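Local coordinates for protein UDP-glucose:anthocyanidin 3-O-glucosyltransferase (Clitoria ternatea, PDB 4REL) that is a plant glycosyltransferase of the GT-B fold, built from two Rossmann-like domains that face each other across a cleft, at residues Pro19-Leu22 against Asn23-Leu26; Gln420-Gln423 against Asp424-Pro428; Glu302-Leu305 against Ser306-Pro309. One frame throughout, in Å; residues are numbered along the deposited sequence.

Contact 1. Residues Pro19-Leu22 against Asn23-Leu26; sequences PPLL and NLVL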
loop_
_atom_site.group_PDB
_atom_site.type_symbol
_atom_site.label_atom_id
_atom_site.label_comp_id
_atom_site.label_asym_id
_atom_site.label_seq_id
_atom_site.Cartn_x
_atom_site.Cartn_y
_atom_site.Cartn_z
ATOM N N PRO A 19 -6.436 -3.723 5.549
ATOM C CA PRO A 19 -6.642 -5.026 4.901
ATOM C C PRO A 19 -5.377 -5.905 4.716
ATOM O O PRO A 19 -5.479 -7.115 4.936
ATOM C CB PRO A 19 -7.269 -4.654 3.549
ATOM C CG PRO A 19 -7.927 -3.326 3.796
ATOM C CD PRO A 19 -7.004 -2.614 4.753
ATOM N N PRO A 20 -4.214 -5.329 4.332
ATOM C CA PRO A 20 -3.068 -6.234 4.150
ATOM C C PRO A 20 -2.647 -6.967 5.426
ATOM O O PRO A 20 -2.211 -8.125 5.346
ATOM C CB PRO A 20 -1.935 -5.297 3.701
ATOM C CG PRO A 20 -2.621 -4.091 3.154
ATOM C CD PRO A 20 -3.893 -3.943 3.927
ATOM N N LEU A 21 -2.779 -6.330 6.586
ATOM C CA LEU A 21 -2.372 -7.006 7.814
ATOM C C LEU A 21 -3.418 -8.041 8.227
ATOM O O LEU A 21 -3.066 -9.123 8.699
ATOM C CB LEU A 21 -2.091 -6.003 8.936
ATOM C CG LEU A 21 -1.494 -6.620 10.205
ATOM C CD1 LEU A 21 -0.263 -7.455 9.883
ATOM C CD2 LEU A 21 -1.155 -5.504 11.178
ATOM N N LEU A 22 -4.703 -7.722 8.059
ATOM C CA LEU A 22 -5.732 -8.727 8.349
ATOM C C LEU A 22 -5.557 -9.913 7.425
ATOM O O LEU A 22 -5.724 -11.065 7.836
ATOM C CB LEU A 22 -7.144 -8.160 8.189
ATOM C CG LEU A 22 -8.265 -9.182 8.367
ATOM C CD1 LEU A 22 -8.192 -9.780 9.746
ATOM C CD2 LEU A 22 -9.609 -8.488 8.153
ATOM N N ASN A 23 -5.210 -9.628 6.176
ATOM C CA ASN A 23 -4.966 -10.672 5.188
ATOM C C ASN A 23 -3.895 -11.636 5.688
ATOM O O ASN A 23 -4.068 -12.856 5.656
ATOM C CB ASN A 23 -4.526 -10.029 3.878
ATOM C CG ASN A 23 -4.533 -10.994 2.716
ATOM O OD1 ASN A 23 -5.423 -11.846 2.591
ATOM N ND2 ASN A 23 -3.542 -10.854 1.836
ATOM N N LEU A 24 -2.784 -11.088 6.165
ATOM C CA LEU A 24 -1.702 -11.929 6.679
ATOM C C LEU A 24 -2.135 -12.725 7.910
ATOM O O LEU A 24 -1.875 -13.931 8.014
ATOM C CB LEU A 24 -0.475 -11.078 7.007
ATOM C CG LEU A 24 0.687 -11.834 7.670
ATOM C CD1 LEU A 24 1.285 -12.866 6.724
ATOM C CD2 LEU A 24 1.765 -10.846 8.126
ATOM N N VAL A 25 -2.803 -12.060 8.845
ATOM C CA VAL A 25 -3.265 -12.740 10.061
ATOM C C VAL A 25 -4.265 -13.856 9.742
ATOM O O VAL A 25 -4.231 -14.930 10.356
ATOM C CB VAL A 25 -3.868 -11.724 11.067
ATOM C CG1 VAL A 25 -4.561 -12.445 12.224
ATOM C CG2 VAL A 25 -2.770 -10.802 11.599
ATOM N N LEU A 26 -5.148 -13.616 8.771
ATOM C CA LEU A 26 -6.077 -14.665 8.341
ATOM C C LEU A 26 -5.319 -15.899 7.846
ATOM O O LEU A 26 -5.695 -17.029 8.162
ATOM C CB LEU A 26 -7.031 -14.153 7.254
ATOM C CG LEU A 26 -8.140 -13.212 7.729
ATOM C CD1 LEU A 26 -8.840 -12.541 6.563
ATOM C CD2 LEU A 26 -9.164 -13.961 8.579
HETATM O O HOH W 1 -1.393 -9.257 3.001
#

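Contact 2. Residues Gln420-Gln423 against Asp424-Pro428; sequences QIVQ and DAVGP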
loop_
_atom_site.group_PDB
_atom_site.type_symbol
_atom_site.label_atom_id
_atom_site.label_comp_id
_atom_site.label_asym_id
_atom_site.label_seq_id
_atom_site.Cartn_x
_atom_site.Cartn_y
_atom_site.Cartn_z
ATOM N N GLN A 420 3.497 -12.519 -15.642
ATOM C CA GLN A 420 3.942 -13.913 -15.627
ATOM C C GLN A 420 4.908 -14.159 -14.462
ATOM O O GLN A 420 4.862 -15.197 -13.806
ATOM C CB GLN A 420 4.590 -14.283 -16.967
ATOM C CG GLN A 420 5.042 -15.738 -17.060
ATOM C CD GLN A 420 3.876 -16.723 -17.122
ATOM O OE1 GLN A 420 2.980 -16.594 -17.962
ATOM N NE2 GLN A 420 3.887 -17.714 -16.234
ATOM N N ILE A 421 5.778 -13.193 -14.195
ATOM C CA ILE A 421 6.671 -13.275 -13.034
ATOM C C ILE A 421 5.882 -13.386 -11.725
ATOM O O ILE A 421 6.196 -14.226 -10.872
ATOM C CB ILE A 421 7.639 -12.070 -12.988
ATOM C CG1 ILE A 421 8.641 -12.167 -14.141
ATOM C CG2 ILE A 421 8.378 -12.000 -11.653
ATOM C CD1 ILE A 421 9.387 -10.879 -14.406
ATOM N N VAL A 422 4.850 -12.557 -11.573
ATOM C CA VAL A 422 4.004 -12.627 -10.384
ATOM C C VAL A 422 3.321 -13.994 -10.298
ATOM O O VAL A 422 3.301 -14.618 -9.230
ATOM C CB VAL A 422 2.955 -11.483 -10.331
ATOM C CG1 VAL A 422 1.944 -11.736 -9.227
ATOM C CG2 VAL A 422 3.634 -10.145 -10.123
ATOM N N GLN A 423 2.793 -14.483 -11.419
ATOM C CA GLN A 423 2.103 -15.778 -11.401
ATOM C C GLN A 423 3.039 -16.881 -10.926
ATOM O O GLN A 423 2.654 -17.732 -10.124
ATOM C CB GLN A 423 1.467 -16.102 -12.769
ATOM C CG GLN A 423 0.200 -15.297 -13.030
ATOM C CD GLN A 423 -0.317 -15.388 -14.451
ATOM O OE1 GLN A 423 -1.535 -15.433 -14.682
ATOM N NE2 GLN A 423 0.597 -15.378 -15.413
ATOM N N ASP A 424 4.283 -16.845 -11.383
ATOM C CA ASP A 424 5.259 -17.835 -10.924
ATOM C C ASP A 424 5.740 -17.582 -9.476
ATOM O O ASP A 424 6.162 -18.509 -8.787
ATOM C CB ASP A 424 6.428 -17.944 -11.912
ATOM C CG ASP A 424 5.978 -18.389 -13.308
ATOM O OD1 ASP A 424 5.036 -19.210 -13.408
ATOM O OD2 ASP A 424 6.567 -17.921 -14.307
ATOM N N ALA A 425 5.646 -16.339 -9.014
ATOM C CA ALA A 425 6.060 -15.970 -7.651
ATOM C C ALA A 425 5.077 -16.485 -6.591
ATOM O O ALA A 425 5.482 -16.888 -5.493
ATOM C CB ALA A 425 6.215 -14.462 -7.524
ATOM N N VAL A 426 3.786 -16.454 -6.921
ATOM C CA VAL A 426 2.747 -16.901 -5.989
ATOM C C VAL A 426 2.554 -18.406 -6.068
ATOM O O VAL A 426 1.751 -18.984 -5.328
ATOM C CB VAL A 426 1.403 -16.210 -6.252
ATOM C CG1 VAL A 426 1.612 -14.731 -6.409
ATOM C CG2 VAL A 426 0.739 -16.796 -7.484
ATOM N N GLY A 427 3.295 -19.038 -6.971
ATOM C CA GLY A 427 3.277 -20.483 -7.094
ATOM C C GLY A 427 3.848 -21.170 -5.872
ATOM O O GLY A 427 4.476 -20.530 -5.029
ATOM N N PRO A 428 3.654 -22.493 -5.782
ATOM C CA PRO A 428 4.031 -23.332 -4.636
ATOM C C PRO A 428 5.538 -23.407 -4.420
ATOM O O PRO A 428 5.985 -23.944 -3.403
ATOM C CB PRO A 428 3.500 -24.710 -5.029
ATOM C CG PRO A 428 3.521 -24.697 -6.526
ATOM C CD PRO A 428 3.140 -23.298 -6.906
#

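Contact 3. Residues Glu302-Leu305 against Ser306-Pro309; sequences ESLL and SILP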
loop_
_atom_site.group_PDB
_atom_site.type_symbol
_atom_site.label_atom_id
_atom_site.label_comp_id
_atom_site.label_asym_id
_atom_site.label_seq_id
_atom_site.Cartn_x
_atom_site.Cartn_y
_atom_site.Cartn_z
ATOM N N GLU A 302 -17.745 11.318 -4.719
ATOM C CA GLU A 302 -18.987 12.029 -4.975
ATOM C C GLU A 302 -18.853 13.544 -4.830
ATOM O O GLU A 302 -19.430 14.315 -5.594
ATOM C CB GLU A 302 -20.000 11.503 -3.961
ATOM C CG GLU A 302 -21.428 11.831 -4.219
ATOM C CD GLU A 302 -22.340 11.073 -3.277
ATOM O OE1 GLU A 302 -22.633 11.588 -2.181
ATOM O OE2 GLU A 302 -22.739 9.948 -3.627
ATOM N N SER A 303 -18.075 13.962 -3.837
ATOM C CA SER A 303 -17.935 15.374 -3.516
ATOM C C SER A 303 -17.174 16.134 -4.594
ATOM O O SER A 303 -17.185 17.368 -4.623
ATOM C CB SER A 303 -17.240 15.528 -2.166
ATOM O OG SER A 303 -16.111 14.690 -2.088
ATOM N N LEU A 304 -16.518 15.395 -5.488
ATOM C CA LEU A 304 -15.781 16.013 -6.582
ATOM C C LEU A 304 -16.611 16.189 -7.855
ATOM O O LEU A 304 -16.153 16.823 -8.807
ATOM C CB LEU A 304 -14.498 15.230 -6.867
ATOM C CG LEU A 304 -13.502 15.248 -5.700
ATOM C CD1 LEU A 304 -12.378 14.258 -5.895
ATOM C CD2 LEU A 304 -12.941 16.652 -5.497
ATOM N N LEU A 305 -17.826 15.641 -7.881
ATOM C CA LEU A 305 -18.647 15.755 -9.086
ATOM C C LEU A 305 -18.906 17.210 -9.465
ATOM O O LEU A 305 -18.972 17.548 -10.647
ATOM C CB LEU A 305 -19.973 15.002 -8.937
ATOM C CG LEU A 305 -19.855 13.487 -8.804
ATOM C CD1 LEU A 305 -21.230 12.871 -8.598
ATOM C CD2 LEU A 305 -19.213 12.927 -10.060
ATOM N N SER A 306 -19.025 18.074 -8.457
ATOM C CA SER A 306 -19.396 19.472 -8.686
ATOM C C SER A 306 -18.297 20.291 -9.361
ATOM O O SER A 306 -18.556 21.380 -9.875
ATOM C CB SER A 306 -19.816 20.152 -7.372
ATOM O OG SER A 306 -18.786 20.075 -6.396
ATOM N N ILE A 307 -17.070 19.784 -9.369
ATOM C CA ILE A 307 -15.991 20.553 -9.991
ATOM C C ILE A 307 -15.618 20.049 -11.388
ATOM O O ILE A 307 -14.831 20.687 -12.086
ATOM C CB ILE A 307 -14.745 20.643 -9.097
ATOM C CG1 ILE A 307 -14.094 19.275 -8.949
ATOM C CG2 ILE A 307 -15.100 21.247 -7.733
ATOM C CD1 ILE A 307 -12.704 19.331 -8.351
ATOM N N LEU A 308 -16.187 18.916 -11.795
ATOM C CA LEU A 308 -16.026 18.444 -13.170
ATOM C C LEU A 308 -16.594 19.489 -14.115
ATOM O O LEU A 308 -17.552 20.176 -13.756
ATOM C CB LEU A 308 -16.781 17.130 -13.361
ATOM C CG LEU A 308 -16.261 15.930 -12.582
ATOM C CD1 LEU A 308 -17.166 14.722 -12.819
ATOM C CD2 LEU A 308 -14.833 15.608 -12.994
ATOM N N PRO A 309 -16.005 19.624 -15.320
ATOM C CA PRO A 309 -16.501 20.562 -16.331
ATOM C C PRO A 309 -17.996 20.360 -16.557
ATOM O O PRO A 309 -18.466 19.218 -16.535
ATOM C CB PRO A 309 -15.718 20.162 -17.589
ATOM C CG PRO A 309 -14.433 19.615 -17.059
ATOM C CD PRO A 309 -14.819 18.886 -15.791
HETATM O O HOH W 2 -20.144 17.086 -5.875
HETATM O O HOH W 3 -19.141 18.892 -4.304
#

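Contact 1. Residues Pro19-Leu22 against Asn23-Leu26
Asn-23 sits one turn on from Pro-19, and its N reaches Pro-19 O at 2.8 Å, the first of four successive i to i+4 backbone hydrogen bonds. Leu-24 N to Pro-20 O is next at 3.1 Å, then Val-25 to Leu-21 and Leu-26 to Leu-22. The two prolines fit here because they stand in the first turn of helix 18-31, where backbone nitrogens have no helical acceptor to meet.

A water adds a second polar link. It donates to Pro-20 O (2.7 Å) and accepts from Asn-23 ND2 (2.9 Å), so Pro-20 O is gripped by both a backbone N-H and the water. The amide of Asn-23, with CG swung anti to the backbone N (chi1 -168°), is also held by Cys-241 N at OD1 and by Leu-239 O at ND2, tying the helix to a loop.

This helix is the crossover of the beta-alpha-beta unit between strands 6-10 and 36-42 in the N-terminal Rossmann-like domain. Its leucines pack along it. Leu-22 and Leu-26 meet obliquely, CG to CD1 at 3.9 Å, and Leu-26 CG also comes within 3.2 Å of Leu-22 O. Leu-21 CD1 touches Leu-24 CD2 more loosely, at 4.3 Å. Leu-21 and Leu-24 both press on Phe-134, Leu-21 and Val-25 on Ile-9, while Leu-22 packs against Leu-49 and Phe-50.

Contact 2. Residues Gln420-Gln423 against Asp424-Pro428
Gln-420 lays its side chain obliquely across that of Asp-424, one turn further along the closing turns of helix 409-425. This is the C-terminal end of a long helix, fraying into a loop at Val-426 and Gly-427. The glutamine chain leaves with CG anti to the backbone N (chi1 -178°) and bends at chi2, which brings NE2 up to the carboxylate. From there NE2 makes two weak hydrogen bonds, to OD2 of Asp-424 at 3.3 Å and to its OD1 at 3.4 Å; the one to OD2 is nearly straight and the other clearly bent. Amide and carboxylate planes are turned 42° apart, so the pair does not lie flat together. Both residues are exposed and also touch a crystal neighbour, so lattice contacts may influence how the pair is arranged.

The inner side of the turn is apolar. Val-422 CG1 meets Val-426 CG1 at 4.1 Å, and both valines rest on Phe-214; Val-426 also touches Leu-239 and Ala-425 touches Glu-216. These partners lie in loops near strands 208-211 and 233-235 of the N-terminal sheet, so the helix end packs on that domain.

The backbone records how the helix stops. Asp-424 N still bonds Gln-420 O in the regular i to i+4 way. Ala-425 N is shared between Ile-421 O and, weakly, Val-422 O. Val-422 O in turn takes Val-426 N at 3.0 Å. Beyond it, Gly-427 N makes a weak bond to Asp-424 O, at 3.4 Å.

Contact 3. Residues Glu302-Leu305 against Ser306-Pro309
Leu-304 and Ile-307 lie side by side and point the same way, with Leu-304 CD2 against Ile-307 CD1 at 3.9 Å. Leu-305 and Leu-308 repeat the arrangement, again through CD2 and CD1 at 3.9 Å. Each pair is three residues apart. The chain has helical backbone angles at 302-305 without the regular bonds, and 306-309 forms no regular helix; the segment belongs to the loop between strand 296-299 and helix 312-315 of the C-terminal Rossmann-like domain. The two pairs leave the chain in different directions. Ile-307 packs on Pro-279 and Val-282 of helix 279-292. Leu-308, which is buried, is covered by Val-282 and Leu-300, and Leu-305 also reaches Leu-300. Ile-307 and Leu-308 thus rest the loop on helix 279-292, while Ser-303 and Ser-306 are exposed.

The first torsion of Ile-307 (chi1 67°) sets CG1 between the backbone N and the carbonyl carbon, 3.2 Å from Leu-304 O.

Backbone bonds here span three residues. Leu-305 N donates to Glu-302 O, Ile-307 N to Leu-304 O, and Leu-308 N, weakly, to Leu-305 O at 3.3 Å. Where an alpha-helix would bond Ser-306 N directly to Glu-302 O, a water stands between them, donating to Glu-302 O at 2.9 Å and accepting from Ser-306 N at 3.0 Å. The Ile-307 bond measures 3.2 Å from N to Leu-304 O, and its donor sits 57° out of the carbonyl plane.

Contact 1 belongs to the N-terminal domain and contact 3 to the C-terminal one, their centres about 34 Å apart. Contact 2 ends a helix late in the chain, yet it leans on the N-terminal domain, with its centre about 20 Å from that of contact 1 and nearest atoms about 10 Å apart. Leu-239 bridges these two: its O takes Asn-23 ND2, and the side chain of Val-426 touches it. Contacts 2 and 3 are the most distant pair, about 40 Å between centres. Contact 1 is near the pocket without lining it, the side chain of Pro-20 being about 9 Å from the bound 3,5,7-trihydroxy-2-(4-hydroxyphenyl)-4H-chromen-4-one; contact 3 is surface packing.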